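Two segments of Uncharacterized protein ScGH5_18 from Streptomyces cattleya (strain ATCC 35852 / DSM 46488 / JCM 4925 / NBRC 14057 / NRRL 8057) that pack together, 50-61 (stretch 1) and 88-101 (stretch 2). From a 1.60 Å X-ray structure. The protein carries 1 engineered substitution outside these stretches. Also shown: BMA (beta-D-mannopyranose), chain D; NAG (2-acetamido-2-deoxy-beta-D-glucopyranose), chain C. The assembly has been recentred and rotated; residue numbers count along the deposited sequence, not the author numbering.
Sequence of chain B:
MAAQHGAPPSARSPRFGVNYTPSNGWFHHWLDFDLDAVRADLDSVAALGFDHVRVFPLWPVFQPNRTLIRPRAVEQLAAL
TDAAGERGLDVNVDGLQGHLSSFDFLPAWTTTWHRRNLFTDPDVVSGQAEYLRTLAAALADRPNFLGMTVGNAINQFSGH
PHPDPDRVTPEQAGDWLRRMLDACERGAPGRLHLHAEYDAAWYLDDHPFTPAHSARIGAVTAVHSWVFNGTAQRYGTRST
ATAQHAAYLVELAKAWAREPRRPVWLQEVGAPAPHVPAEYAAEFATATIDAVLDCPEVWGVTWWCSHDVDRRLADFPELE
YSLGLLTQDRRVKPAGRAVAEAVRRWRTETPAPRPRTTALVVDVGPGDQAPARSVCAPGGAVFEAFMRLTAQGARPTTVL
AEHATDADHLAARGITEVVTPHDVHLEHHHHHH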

# COMPACT_ATOMS: atom_id res chain seq x y z
N PHE B 50 0.84 -30.94 -14.17
CA PHE B 50 1.95 -30.02 -13.94
C PHE B 50 2.86 -30.56 -12.85
O PHE B 50 2.47 -31.40 -12.04
CB PHE B 50 1.44 -28.63 -13.55
CG PHE B 50 0.69 -27.94 -14.64
CD1 PHE B 50 1.36 -27.43 -15.75
CD2 PHE B 50 -0.69 -27.82 -14.59
CE1 PHE B 50 0.67 -26.80 -16.77
CE2 PHE B 50 -1.38 -27.19 -15.61
CZ PHE B 50 -0.70 -26.69 -16.70
N ASP B 51 4.10 -30.06 -12.84
CA ASP B 51 5.06 -30.48 -11.83
C ASP B 51 5.57 -29.35 -10.95
O ASP B 51 6.39 -29.63 -10.06
CB ASP B 51 6.25 -31.20 -12.48
CG ASP B 51 6.99 -30.33 -13.48
OD1 ASP B 51 7.59 -29.31 -13.06
OD2 ASP B 51 6.98 -30.68 -14.69
N HIS B 52 5.15 -28.10 -11.14
CA HIS B 52 5.57 -27.04 -10.24
C HIS B 52 4.56 -25.90 -10.30
O HIS B 52 3.73 -25.83 -11.21
CB HIS B 52 6.98 -26.50 -10.58
CG HIS B 52 7.06 -25.80 -11.90
ND1 HIS B 52 7.30 -26.46 -13.08
CD2 HIS B 52 6.89 -24.49 -12.22
CE1 HIS B 52 7.30 -25.59 -14.08
NE2 HIS B 52 7.04 -24.39 -13.59
N VAL B 53 4.63 -25.04 -9.30
CA VAL B 53 3.89 -23.78 -9.27
C VAL B 53 4.86 -22.67 -8.93
O VAL B 53 5.86 -22.88 -8.22
CB VAL B 53 2.72 -23.79 -8.26
CG1 VAL B 53 1.60 -24.71 -8.75
CG2 VAL B 53 3.20 -24.23 -6.89
N ARG B 54 4.57 -21.48 -9.45
CA ARG B 54 5.23 -20.25 -9.05
C ARG B 54 4.23 -19.47 -8.21
O ARG B 54 3.09 -19.29 -8.65
CB ARG B 54 5.66 -19.45 -10.29
CG ARG B 54 6.05 -17.99 -10.06
CD ARG B 54 7.00 -17.54 -11.17
NE ARG B 54 7.36 -16.12 -11.09
CZ ARG B 54 6.90 -15.16 -11.89
NH1 ARG B 54 6.05 -15.44 -12.88
NH2 ARG B 54 7.33 -13.92 -11.74
N VAL B 55 4.63 -19.07 -6.99
CA VAL B 55 3.69 -18.52 -6.02
C VAL B 55 4.15 -17.15 -5.53
O VAL B 55 5.34 -16.81 -5.53
CB VAL B 55 3.46 -19.47 -4.83
CG1 VAL B 55 3.06 -20.86 -5.32
CG2 VAL B 55 4.68 -19.55 -3.95
N PHE B 56 3.18 -16.36 -5.06
CA PHE B 56 3.38 -14.93 -4.85
C PHE B 56 2.92 -14.44 -3.48
O PHE B 56 1.72 -14.18 -3.28
CB PHE B 56 2.65 -14.14 -5.94
CG PHE B 56 3.10 -14.49 -7.32
CD1 PHE B 56 4.24 -13.90 -7.85
CD2 PHE B 56 2.39 -15.40 -8.08
CE1 PHE B 56 4.65 -14.22 -9.13
CE2 PHE B 56 2.82 -15.73 -9.36
CZ PHE B 56 3.96 -15.13 -9.88
N PRO B 57 3.86 -14.25 -2.55
CA PRO B 57 3.59 -13.40 -1.39
C PRO B 57 3.22 -11.99 -1.84
O PRO B 57 3.63 -11.54 -2.91
CB PRO B 57 4.92 -13.39 -0.63
CG PRO B 57 5.69 -14.55 -1.12
CD PRO B 57 5.18 -14.88 -2.51
N LEU B 58 2.45 -11.30 -1.00
CA LEU B 58 2.26 -9.86 -1.13
C LEU B 58 3.21 -9.20 -0.14
O LEU B 58 3.05 -9.35 1.08
CB LEU B 58 0.82 -9.45 -0.86
CG LEU B 58 -0.20 -9.74 -1.97
CD1 LEU B 58 -1.56 -9.16 -1.60
CD2 LEU B 58 0.29 -9.18 -3.30
N TRP B 59 4.22 -8.50 -0.66
CA TRP B 59 5.29 -7.95 0.18
C TRP B 59 4.77 -7.08 1.32
O TRP B 59 5.17 -7.33 2.47
CB TRP B 59 6.27 -7.20 -0.73
CG TRP B 59 7.47 -6.58 -0.03
CD1 TRP B 59 8.08 -7.01 1.13
CD2 TRP B 59 8.22 -5.44 -0.47
NE1 TRP B 59 9.14 -6.19 1.44
CE2 TRP B 59 9.24 -5.21 0.48
CE3 TRP B 59 8.10 -4.57 -1.56
CZ2 TRP B 59 10.15 -4.17 0.35
CZ3 TRP B 59 9.02 -3.54 -1.69
CH2 TRP B 59 10.02 -3.34 -0.73
N PRO B 60 3.89 -6.09 1.11
CA PRO B 60 3.43 -5.29 2.27
C PRO B 60 2.65 -6.10 3.30
O PRO B 60 2.62 -5.71 4.47
CB PRO B 60 2.53 -4.21 1.64
CG PRO B 60 2.81 -4.24 0.16
CD PRO B 60 3.22 -5.65 -0.14
N VAL B 61 2.01 -7.20 2.89
CA VAL B 61 1.34 -8.05 3.87
C VAL B 61 2.36 -8.87 4.66
O VAL B 61 2.19 -9.10 5.86
CB VAL B 61 0.30 -8.93 3.16
CG1 VAL B 61 -0.29 -9.95 4.13
CG2 VAL B 61 -0.78 -8.06 2.57
N GLY B 88 2.77 -33.27 -5.66
CA GLY B 88 3.82 -33.41 -6.66
C GLY B 88 4.16 -32.12 -7.36
O GLY B 88 4.63 -32.16 -8.50
N LEU B 89 3.94 -30.98 -6.71
CA LEU B 89 4.24 -29.67 -7.28
C LEU B 89 5.39 -29.06 -6.49
O LEU B 89 5.26 -28.79 -5.30
CB LEU B 89 3.01 -28.76 -7.24
CG LEU B 89 1.77 -29.35 -7.92
CD1 LEU B 89 0.55 -28.52 -7.56
CD2 LEU B 89 1.97 -29.38 -9.43
N ASP B 90 6.54 -28.90 -7.15
CA ASP B 90 7.62 -28.11 -6.59
C ASP B 90 7.25 -26.62 -6.63
O ASP B 90 6.38 -26.21 -7.39
CB ASP B 90 8.91 -28.37 -7.35
CG ASP B 90 9.33 -29.82 -7.29
OD1 ASP B 90 9.19 -30.42 -6.20
OD2 ASP B 90 9.81 -30.37 -8.31
N VAL B 91 7.92 -25.81 -5.80
CA VAL B 91 7.49 -24.43 -5.57
C VAL B 91 8.65 -23.47 -5.79
O VAL B 91 9.70 -23.59 -5.13
CB VAL B 91 6.91 -24.24 -4.16
CG1 VAL B 91 6.61 -22.74 -3.89
CG2 VAL B 91 5.66 -25.08 -3.99
N ASN B 92 8.46 -22.50 -6.68
CA ASN B 92 9.30 -21.32 -6.76
C ASN B 92 8.56 -20.16 -6.10
O ASN B 92 7.38 -19.94 -6.39
CB ASN B 92 9.64 -20.97 -8.21
CG ASN B 92 10.06 -19.52 -8.39
OD1 ASN B 92 9.21 -18.62 -8.43
ND2 ASN B 92 11.36 -19.28 -8.47
N VAL B 93 9.24 -19.42 -5.23
CA VAL B 93 8.62 -18.30 -4.52
C VAL B 93 9.19 -17.00 -5.07
O VAL B 93 10.41 -16.78 -5.01
CB VAL B 93 8.85 -18.39 -3.00
CG1 VAL B 93 8.23 -17.17 -2.32
CG2 VAL B 93 8.27 -19.68 -2.43
N ASP B 94 8.32 -16.13 -5.57
CA ASP B 94 8.70 -14.76 -5.90
C ASP B 94 8.61 -13.89 -4.65
O ASP B 94 7.57 -13.88 -3.98
CB ASP B 94 7.80 -14.18 -6.99
CG ASP B 94 8.21 -14.60 -8.39
OD1 ASP B 94 8.33 -15.82 -8.65
OD2 ASP B 94 8.39 -13.72 -9.25
N GLY B 95 9.66 -13.15 -4.36
CA GLY B 95 9.64 -12.38 -3.13
C GLY B 95 8.98 -11.02 -3.18
O GLY B 95 7.99 -10.77 -2.50
N LEU B 96 9.53 -10.11 -3.99
CA LEU B 96 9.17 -8.69 -3.90
C LEU B 96 8.05 -8.33 -4.88
O LEU B 96 8.28 -7.81 -5.98
CB LEU B 96 10.41 -7.84 -4.15
CG LEU B 96 11.49 -7.99 -3.06
CD1 LEU B 96 12.77 -7.31 -3.49
CD2 LEU B 96 10.99 -7.40 -1.75
N GLN B 97 6.80 -8.58 -4.45
CA GLN B 97 5.59 -8.05 -5.12
C GLN B 97 5.01 -7.00 -4.19
O GLN B 97 4.30 -7.33 -3.24
CB GLN B 97 4.56 -9.14 -5.41
CG GLN B 97 4.95 -10.11 -6.50
CD GLN B 97 6.02 -11.06 -6.00
OE1 GLN B 97 7.12 -11.11 -6.55
NE2 GLN B 97 5.71 -11.79 -4.93
N GLY B 98 5.24 -5.73 -4.51
CA GLY B 98 5.78 -5.35 -5.80
C GLY B 98 4.65 -5.30 -6.80
O GLY B 98 3.51 -5.00 -6.45
N HIS B 99 4.92 -5.64 -8.05
CA HIS B 99 3.93 -5.53 -9.11
C HIS B 99 3.21 -6.84 -9.38
O HIS B 99 3.85 -7.89 -9.53
CB HIS B 99 4.57 -5.05 -10.41
CG HIS B 99 3.55 -4.74 -11.46
ND1 HIS B 99 2.86 -3.54 -11.47
CD2 HIS B 99 3.04 -5.48 -12.48
CE1 HIS B 99 2.01 -3.54 -12.48
NE2 HIS B 99 2.10 -4.71 -13.10
N LEU B 100 1.88 -6.78 -9.47
CA LEU B 100 1.09 -7.92 -9.91
C LEU B 100 -0.12 -7.44 -10.70
O LEU B 100 -0.99 -6.76 -10.14
CB LEU B 100 0.63 -8.76 -8.71
CG LEU B 100 1.65 -9.67 -8.03
CD1 LEU B 100 1.11 -10.19 -6.70
CD2 LEU B 100 2.03 -10.83 -8.95
N SER B 101 -0.18 -7.80 -11.98
CA SER B 101 -1.39 -7.69 -12.80
C SER B 101 -1.97 -6.27 -12.80
O SER B 101 -3.18 -6.08 -12.68
CB SER B 101 -2.45 -8.70 -12.34
OG SER B 101 -1.90 -10.00 -12.21
C1 BMA D . 2.89 -9.96 -16.21
C2 BMA D . 2.62 -10.70 -14.86
C3 BMA D . 1.39 -10.09 -14.21
C4 BMA D . 0.22 -9.95 -15.27
C5 BMA D . 0.57 -10.66 -16.61
C6 BMA D . -0.46 -10.47 -17.69
O2 BMA D . 3.72 -10.59 -13.97
O3 BMA D . 1.72 -8.85 -13.55
O4 BMA D . -0.94 -10.52 -14.73
O5 BMA D . 1.80 -10.12 -17.14
O6 BMA D . -0.54 -9.05 -17.96
C1 NAG C . 3.13 -5.06 -18.25
C2 NAG C . 2.08 -5.16 -17.14
C3 NAG C . 2.45 -6.28 -16.16
C4 NAG C . 2.72 -7.59 -16.90
C5 NAG C . 3.78 -7.32 -17.98
C6 NAG C . 4.14 -8.51 -18.83
C7 NAG C . 0.81 -3.27 -16.21
C8 NAG C . 0.90 -1.95 -15.48
N2 NAG C . 1.97 -3.89 -16.45
O1 NAG C . 2.70 -4.12 -19.19
O3 NAG C . 1.40 -6.46 -15.22
O4 NAG C . 3.16 -8.56 -15.95
O5 NAG C . 3.29 -6.32 -18.88
O6 NAG C . 5.24 -8.21 -19.68
O7 NAG C . -0.27 -3.75 -16.54

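Two neighbouring parallel strands, 52-55 and 90-94, are joined by a ladder of main-chain hydrogen bonds and a buried salt bridge, and the contact continues past their C-terminal ends through a glutamine that ties loop to loop and two aromatic rings, each with a leucine methyl over one face. The strands run 22° from parallel, with axes approaching to 4.7 Å, and pair His-52 with Asp-90, Val-53 with Val-91, Arg-54 with Asn-92 and Val-55 with Val-93.

Five hydrogen bonds make up the ladder. Asp-90 N donates to Asp-51 O (3.0 Å), Val-53 N to Asp-90 O (2.8 Å), Asn-92 N to Val-53 O (3.0 Å), Val-55 N to Asn-92 O (2.9 Å) and Asp-94 N to Val-55 O (3.1 Å). Val-53 and Val-55 in one strand, and Asp-90 and Asn-92 in the other, thus bond across the gap through both N and O, the alternation expected of parallel pairing. Four of the five acceptor carbonyls also receive CA-H...O contacts, among them Asp-90 O from His-52 CA at 3.1 Å.

Side chains alternate between the two faces of the sheet. The face bearing Val-53, Val-55, Val-91 and Val-93 is apolar: Val-55 CG2 lies 3.7 Å from Val-91 CG1 and 3.9 Å from Val-93 CG2, so one methyl touches two residues of the adjacent strand. Val-53 CG2 meets Val-91 CG2 at 3.9 Å, and Leu-89 extends the packing with CD1 4.1 Å from Val-53 CG1.

The other face, with His-52, Arg-54, Asp-90 and Asn-92, is polar. Arg-54 reaches along it in an extended conformation, its first three chi angles all t, and grips Asp-94 with two hydrogen bonds, NE to OD1 at 2.6 Å and NH2 to OD2 at 2.7 Å. This two-pronged salt bridge sets the carboxylate at the edge of the guanidinium, where its N-H groups point. Near the start of the strand, His-52 ND1 donates to Asp-51 OD1 (2.9 Å), a bond within the first stretch.

Beyond the ladder, Gln-97 holds the loops together. Its NE2 donates to Pro-57 O (2.9 Å) and, within its own stretch, to Asp-94 O (3.0 Å), so one amide group bridges both chain segments. Its main-chain O accepts from Trp-59 N (2.8 Å), at the first turn of the helix that follows Leu-58. A cis peptide bond joins Gln-97 to Gly-98, whose positive phi by itself favours glycine.

Leucines cover the two rings. Leu-96 CD2 sits 3.7 Å from the centroid of the five-membered ring of Trp-59, nearly on its normal, while Leu-100 CD2 lies over a face of Phe-56, 4.3 Å from its centroid. Leu-100 also meets Leu-58, CD1 to CD2, at 3.6 Å.

The same stretch then reaches the bound sugars: His-99 NE2 and NAG O3 are hydrogen-bonded at 2.8 Å, and Ser-101 N donates to BMA O3 at 2.7 Å.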